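Local coordinates for protein LbaCas13a H328A (C2c2) (Lachnospiraceae bacterium NK4A179, PDB 5WLH) that binds a CRISPR guide RNA and probably uses it to recognise and cleave complementary target RNA, as an RNA-guided Cas13a ribonuclease, at residues 444-456 and 1132-1144. Numbering follows the deposited sequence.
With nucleotides of chain B.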
# COMPACT_ATOMS: atom_id res chain seq x y z
N ILE A 444 22.78 -0.93 -5.96
CA ILE A 444 23.21 0.32 -6.58
C ILE A 444 22.00 1.18 -6.94
O ILE A 444 21.99 2.39 -6.68
CB ILE A 444 24.06 0.03 -7.83
CG1 ILE A 444 25.24 -0.88 -7.47
CG2 ILE A 444 24.56 1.34 -8.45
CD1 ILE A 444 25.91 -1.41 -8.75
N SER A 445 20.97 0.57 -7.53
CA SER A 445 19.78 1.32 -7.91
C SER A 445 19.17 2.04 -6.71
O SER A 445 18.95 3.26 -6.75
CB SER A 445 18.76 0.38 -8.54
OG SER A 445 17.57 1.07 -8.85
N ILE A 446 18.94 1.31 -5.63
CA ILE A 446 18.21 1.92 -4.52
C ILE A 446 19.05 2.97 -3.82
O ILE A 446 18.51 3.92 -3.22
CB ILE A 446 17.73 0.84 -3.53
CG1 ILE A 446 18.91 0.16 -2.84
CG2 ILE A 446 16.78 -0.14 -4.25
CD1 ILE A 446 18.49 -0.88 -1.75
N LYS A 447 20.39 2.86 -3.90
CA LYS A 447 21.22 3.90 -3.29
C LYS A 447 21.19 5.19 -4.11
O LYS A 447 21.15 6.28 -3.55
CB LYS A 447 22.64 3.39 -3.10
CG LYS A 447 22.74 2.28 -2.06
CD LYS A 447 22.09 2.69 -0.74
CE LYS A 447 22.17 1.55 0.29
NZ LYS A 447 21.52 1.89 1.60
N TYR A 448 21.25 5.10 -5.45
CA TYR A 448 21.11 6.34 -6.20
C TYR A 448 19.73 6.95 -5.97
O TYR A 448 19.60 8.17 -5.81
CB TYR A 448 21.31 6.09 -7.69
CG TYR A 448 22.75 6.00 -8.10
CD1 TYR A 448 23.65 7.03 -7.82
CD2 TYR A 448 23.21 4.89 -8.80
CE1 TYR A 448 24.99 6.93 -8.20
CE2 TYR A 448 24.54 4.79 -9.17
CZ TYR A 448 25.42 5.81 -8.89
OH TYR A 448 26.73 5.70 -9.30
N ILE A 449 18.70 6.12 -5.94
CA ILE A 449 17.36 6.62 -5.65
C ILE A 449 17.33 7.28 -4.28
O ILE A 449 16.77 8.38 -4.12
CB ILE A 449 16.33 5.47 -5.77
CG1 ILE A 449 16.16 5.11 -7.26
CG2 ILE A 449 14.99 5.89 -5.25
CD1 ILE A 449 15.56 3.74 -7.49
N ALA A 450 17.96 6.66 -3.27
CA ALA A 450 17.96 7.24 -1.93
C ALA A 450 18.66 8.58 -1.92
O ALA A 450 18.22 9.52 -1.26
CB ALA A 450 18.60 6.30 -0.93
N MET A 451 19.76 8.69 -2.67
CA MET A 451 20.43 9.99 -2.82
C MET A 451 19.52 11.02 -3.48
O MET A 451 19.41 12.16 -3.01
CB MET A 451 21.72 9.82 -3.63
CG MET A 451 22.78 9.03 -2.89
SD MET A 451 24.21 8.77 -3.97
CE MET A 451 24.71 10.50 -4.24
N GLY A 452 18.85 10.63 -4.57
CA GLY A 452 17.95 11.56 -5.24
C GLY A 452 16.80 12.00 -4.37
O GLY A 452 16.37 13.15 -4.43
N LYS A 453 16.30 11.08 -3.53
CA LYS A 453 15.25 11.44 -2.58
C LYS A 453 15.72 12.55 -1.64
O LYS A 453 14.99 13.51 -1.38
CB LYS A 453 14.85 10.21 -1.77
CG LYS A 453 13.88 10.53 -0.64
CD LYS A 453 13.45 9.26 0.05
CE LYS A 453 12.31 9.53 1.03
NZ LYS A 453 11.84 8.23 1.60
N ALA A 454 16.93 12.42 -1.11
CA ALA A 454 17.43 13.50 -0.25
C ALA A 454 17.66 14.79 -1.03
O ALA A 454 17.31 15.89 -0.56
CB ALA A 454 18.70 13.05 0.47
N VAL A 455 18.24 14.69 -2.23
CA VAL A 455 18.52 15.90 -3.02
C VAL A 455 17.22 16.58 -3.41
O VAL A 455 17.08 17.80 -3.27
CB VAL A 455 19.36 15.54 -4.26
CG1 VAL A 455 19.42 16.73 -5.23
CG2 VAL A 455 20.74 15.10 -3.85
N TYR A 456 16.25 15.81 -3.91
CA TYR A 456 14.99 16.39 -4.35
C TYR A 456 14.28 17.11 -3.21
O TYR A 456 13.71 18.20 -3.41
CB TYR A 456 14.06 15.31 -4.89
CG TYR A 456 12.72 15.87 -5.33
CD1 TYR A 456 12.63 16.65 -6.48
CD2 TYR A 456 11.56 15.63 -4.60
CE1 TYR A 456 11.41 17.16 -6.89
CE2 TYR A 456 10.34 16.13 -5.02
CZ TYR A 456 10.28 16.91 -6.16
OH TYR A 456 9.09 17.43 -6.60
N ASP A 1132 10.54 7.43 -8.59
CA ASP A 1132 11.85 6.85 -8.33
C ASP A 1132 12.77 6.94 -9.53
O ASP A 1132 13.99 6.97 -9.35
CB ASP A 1132 11.67 5.41 -7.85
CG ASP A 1132 11.11 5.37 -6.44
OD1 ASP A 1132 11.35 6.35 -5.70
OD2 ASP A 1132 10.42 4.41 -6.11
N LEU A 1133 12.22 7.01 -10.74
CA LEU A 1133 13.04 7.32 -11.92
C LEU A 1133 13.65 8.71 -11.77
O LEU A 1133 14.86 8.88 -11.92
CB LEU A 1133 12.20 7.23 -13.19
CG LEU A 1133 12.90 7.63 -14.49
CD1 LEU A 1133 14.20 6.85 -14.65
CD2 LEU A 1133 11.97 7.37 -15.67
N MET A 1134 12.83 9.70 -11.40
CA MET A 1134 13.38 11.03 -11.17
C MET A 1134 14.42 11.01 -10.06
O MET A 1134 15.47 11.66 -10.17
CB MET A 1134 12.26 12.01 -10.81
CG MET A 1134 12.85 13.34 -10.37
SD MET A 1134 11.53 14.37 -9.76
CE MET A 1134 11.33 13.71 -8.10
N ASN A 1135 14.13 10.30 -8.97
CA ASN A 1135 15.09 10.23 -7.87
C ASN A 1135 16.38 9.55 -8.31
O ASN A 1135 17.47 9.95 -7.89
CB ASN A 1135 14.49 9.47 -6.68
CG ASN A 1135 13.55 10.33 -5.86
OD1 ASN A 1135 13.44 11.52 -6.06
ND2 ASN A 1135 12.84 9.69 -4.95
N PHE A 1136 16.27 8.46 -9.08
CA PHE A 1136 17.47 7.81 -9.59
C PHE A 1136 18.30 8.79 -10.39
O PHE A 1136 19.51 8.93 -10.17
CB PHE A 1136 17.12 6.62 -10.49
CG PHE A 1136 18.35 5.95 -11.04
CD1 PHE A 1136 18.97 6.44 -12.20
CD2 PHE A 1136 18.93 4.89 -10.37
CE1 PHE A 1136 20.13 5.85 -12.67
CE2 PHE A 1136 20.08 4.28 -10.85
CZ PHE A 1136 20.68 4.75 -12.00
N GLN A 1137 17.66 9.46 -11.35
CA GLN A 1137 18.37 10.43 -12.19
C GLN A 1137 18.97 11.54 -11.35
O GLN A 1137 20.13 11.91 -11.54
CB GLN A 1137 17.44 10.99 -13.25
CG GLN A 1137 17.03 9.96 -14.28
CD GLN A 1137 16.00 10.48 -15.24
OE1 GLN A 1137 15.01 11.10 -14.84
NE2 GLN A 1137 16.22 10.23 -16.52
N LEU A 1138 18.19 12.08 -10.40
CA LEU A 1138 18.72 13.12 -9.53
C LEU A 1138 19.91 12.62 -8.74
O LEU A 1138 20.91 13.32 -8.62
CB LEU A 1138 17.64 13.60 -8.57
CG LEU A 1138 16.65 14.55 -9.20
CD1 LEU A 1138 15.53 14.83 -8.18
CD2 LEU A 1138 17.35 15.90 -9.62
N GLY A 1139 19.82 11.42 -8.17
CA GLY A 1139 20.92 10.95 -7.35
C GLY A 1139 22.15 10.66 -8.17
O GLY A 1139 23.27 11.00 -7.77
N TYR A 1140 21.95 10.06 -9.34
CA TYR A 1140 23.04 9.72 -10.24
C TYR A 1140 23.73 10.98 -10.76
O TYR A 1140 24.95 11.12 -10.69
CB TYR A 1140 22.48 8.87 -11.36
CG TYR A 1140 23.44 8.53 -12.46
CD1 TYR A 1140 24.24 7.41 -12.37
CD2 TYR A 1140 23.58 9.36 -13.57
CE1 TYR A 1140 25.13 7.08 -13.39
CE2 TYR A 1140 24.47 9.05 -14.59
CZ TYR A 1140 25.24 7.91 -14.49
OH TYR A 1140 26.12 7.60 -15.51
N HIS A 1141 22.95 11.94 -11.27
CA HIS A 1141 23.60 13.14 -11.81
C HIS A 1141 24.12 14.04 -10.70
O HIS A 1141 25.10 14.77 -10.92
CB HIS A 1141 22.65 13.87 -12.73
CG HIS A 1141 22.41 13.12 -14.00
ND1 HIS A 1141 23.34 13.06 -15.02
CD2 HIS A 1141 21.39 12.31 -14.37
CE1 HIS A 1141 22.87 12.30 -15.99
NE2 HIS A 1141 21.69 11.83 -15.62
N TYR A 1142 23.51 13.99 -9.52
CA TYR A 1142 24.08 14.67 -8.36
C TYR A 1142 25.44 14.09 -8.02
O TYR A 1142 26.41 14.83 -7.77
CB TYR A 1142 23.14 14.55 -7.16
CG TYR A 1142 23.62 15.22 -5.90
CD1 TYR A 1142 23.46 16.59 -5.70
CD2 TYR A 1142 24.21 14.47 -4.89
CE1 TYR A 1142 23.87 17.19 -4.51
CE2 TYR A 1142 24.61 15.06 -3.70
CZ TYR A 1142 24.43 16.42 -3.52
OH TYR A 1142 24.83 16.99 -2.34
N ALA A 1143 25.54 12.76 -7.99
CA ALA A 1143 26.84 12.13 -7.81
C ALA A 1143 27.79 12.54 -8.91
O ALA A 1143 28.98 12.79 -8.66
CB ALA A 1143 26.68 10.60 -7.77
N CYS A 1144 27.30 12.61 -10.15
CA CYS A 1144 28.17 12.99 -11.26
C CYS A 1144 28.68 14.42 -11.08
O CYS A 1144 29.88 14.70 -11.24
CB CYS A 1144 27.42 12.83 -12.58
SG CYS A 1144 28.47 13.19 -14.03
P U B 27 12.66 5.43 3.62
OP1 U B 27 13.42 4.29 4.13
OP2 U B 27 13.38 6.38 2.74
O5' U B 27 11.41 4.88 2.84
C5' U B 27 11.56 4.23 1.59
C4' U B 27 10.39 3.31 1.38
O4' U B 27 10.58 2.13 2.21
C3' U B 27 9.03 3.89 1.79
O3' U B 27 8.06 3.50 0.84
C2' U B 27 8.71 3.13 3.08
O2' U B 27 7.33 3.02 3.37
C1' U B 27 9.34 1.79 2.75
N1 U B 27 9.48 0.83 3.86
C2 U B 27 9.41 -0.51 3.51
O2 U B 27 9.34 -0.88 2.35
N3 U B 27 9.48 -1.40 4.56
C4 U B 27 9.59 -1.07 5.89
O4 U B 27 9.63 -1.97 6.74
C5 U B 27 9.61 0.34 6.16
C6 U B 27 9.55 1.23 5.17
P C B 11 21.40 -1.28 3.68
OP1 C B 11 22.46 -0.48 3.06
OP2 C B 11 21.68 -2.70 4.07
O5' C B 11 20.93 -0.59 5.01
C5' C B 11 20.88 0.83 5.11
C4' C B 11 20.54 1.23 6.51
O4' C B 11 19.25 0.70 6.89
C3' C B 11 21.47 0.70 7.59
O3' C B 11 22.67 1.40 7.67
C2' C B 11 20.60 0.83 8.82
O2' C B 11 20.46 2.20 9.14
C1' C B 11 19.27 0.36 8.27
N1 C B 11 19.06 -1.09 8.40
C2 C B 11 18.63 -1.60 9.62
O2 C B 11 18.48 -0.81 10.58
N3 C B 11 18.39 -2.92 9.72
C4 C B 11 18.56 -3.72 8.67
N4 C B 11 18.32 -5.03 8.81
C5 C B 11 19.00 -3.22 7.40
C6 C B 11 19.24 -1.91 7.32
P C B 10 17.91 -5.76 0.91
OP1 C B 10 18.97 -5.95 -0.14
OP2 C B 10 17.71 -6.69 2.06
O5' C B 10 18.16 -4.38 1.65
C5' C B 10 18.25 -3.15 0.94
C4' C B 10 17.99 -1.99 1.86
O4' C B 10 16.68 -2.14 2.46
C3' C B 10 18.92 -1.87 3.06
O3' C B 10 20.13 -1.21 2.72
C2' C B 10 18.06 -1.10 4.06
O2' C B 10 17.98 0.28 3.69
C1' C B 10 16.70 -1.71 3.80
N1 C B 10 16.42 -2.87 4.68
C2 C B 10 16.00 -2.58 5.98
O2 C B 10 15.90 -1.39 6.35
N3 C B 10 15.71 -3.61 6.80
C4 C B 10 15.84 -4.87 6.36
N4 C B 10 15.54 -5.86 7.21
C5 C B 10 16.27 -5.19 5.03
C6 C B 10 16.56 -4.16 4.23
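Gly452 and Gly1139 meet where segment 444-456, on helix 429-458, crosses segment 1132-1144, on helix 1106-1145, at 88° between local axes only 6.4 Å apart; their CA atoms are 3.7 Å apart. Glycine suits both places because a beta carbon on either would run into the opposite backbone. Bare main chains therefore touch: Gly452 CA lies 3.1 Å from Asn1135 O and Gly1139 CA 3.4 Å from Tyr448 O, reciprocal CA-H...O contacts to carbonyls already engaged in their own helices.

Side chains wedge in around this point. Tyr448 is a knob among Phe1136, Gly1139, Tyr1140 and Ala1143; it turns its edge, offset, to the face of Phe1136, while Tyr1140 brings its own edge, through CD1, over a face of Tyr448 near the rim. Asn1135 fills the reciprocal hole between Ile449, Gly452, Lys453 and Tyr456, a short residue that fits where the backbones are close. Farther along helix 429-458, Val455 sets CG2 over the centre of the Tyr1142 ring, 3.5 Å from the centroid. Tyr456, its CG turned away from its own N (chi1 178°), presents a ring face to Met1134, whose chain bends at the sulfur to place CE 3.6 Å from that ring's centroid.

The other side of helix 429-458 faces the guide RNA and is more open: Ile446 and Ala450 are partly exposed, and Ile446 CD1 packs against the sugar of C10 of chain B. Here long lysines suit the phosphates. The extended Lys453 donates from NZ to OP2 of U27 of chain B at 2.7 Å, and Lys447 NZ reaches OP1 of C11 of chain B at 2.9 Å. Close packing, mostly apolar and built on two glycines, thus backs the helix and probably helps to hold its lysines toward the RNA, where they grip phosphates through charge rather than base identity.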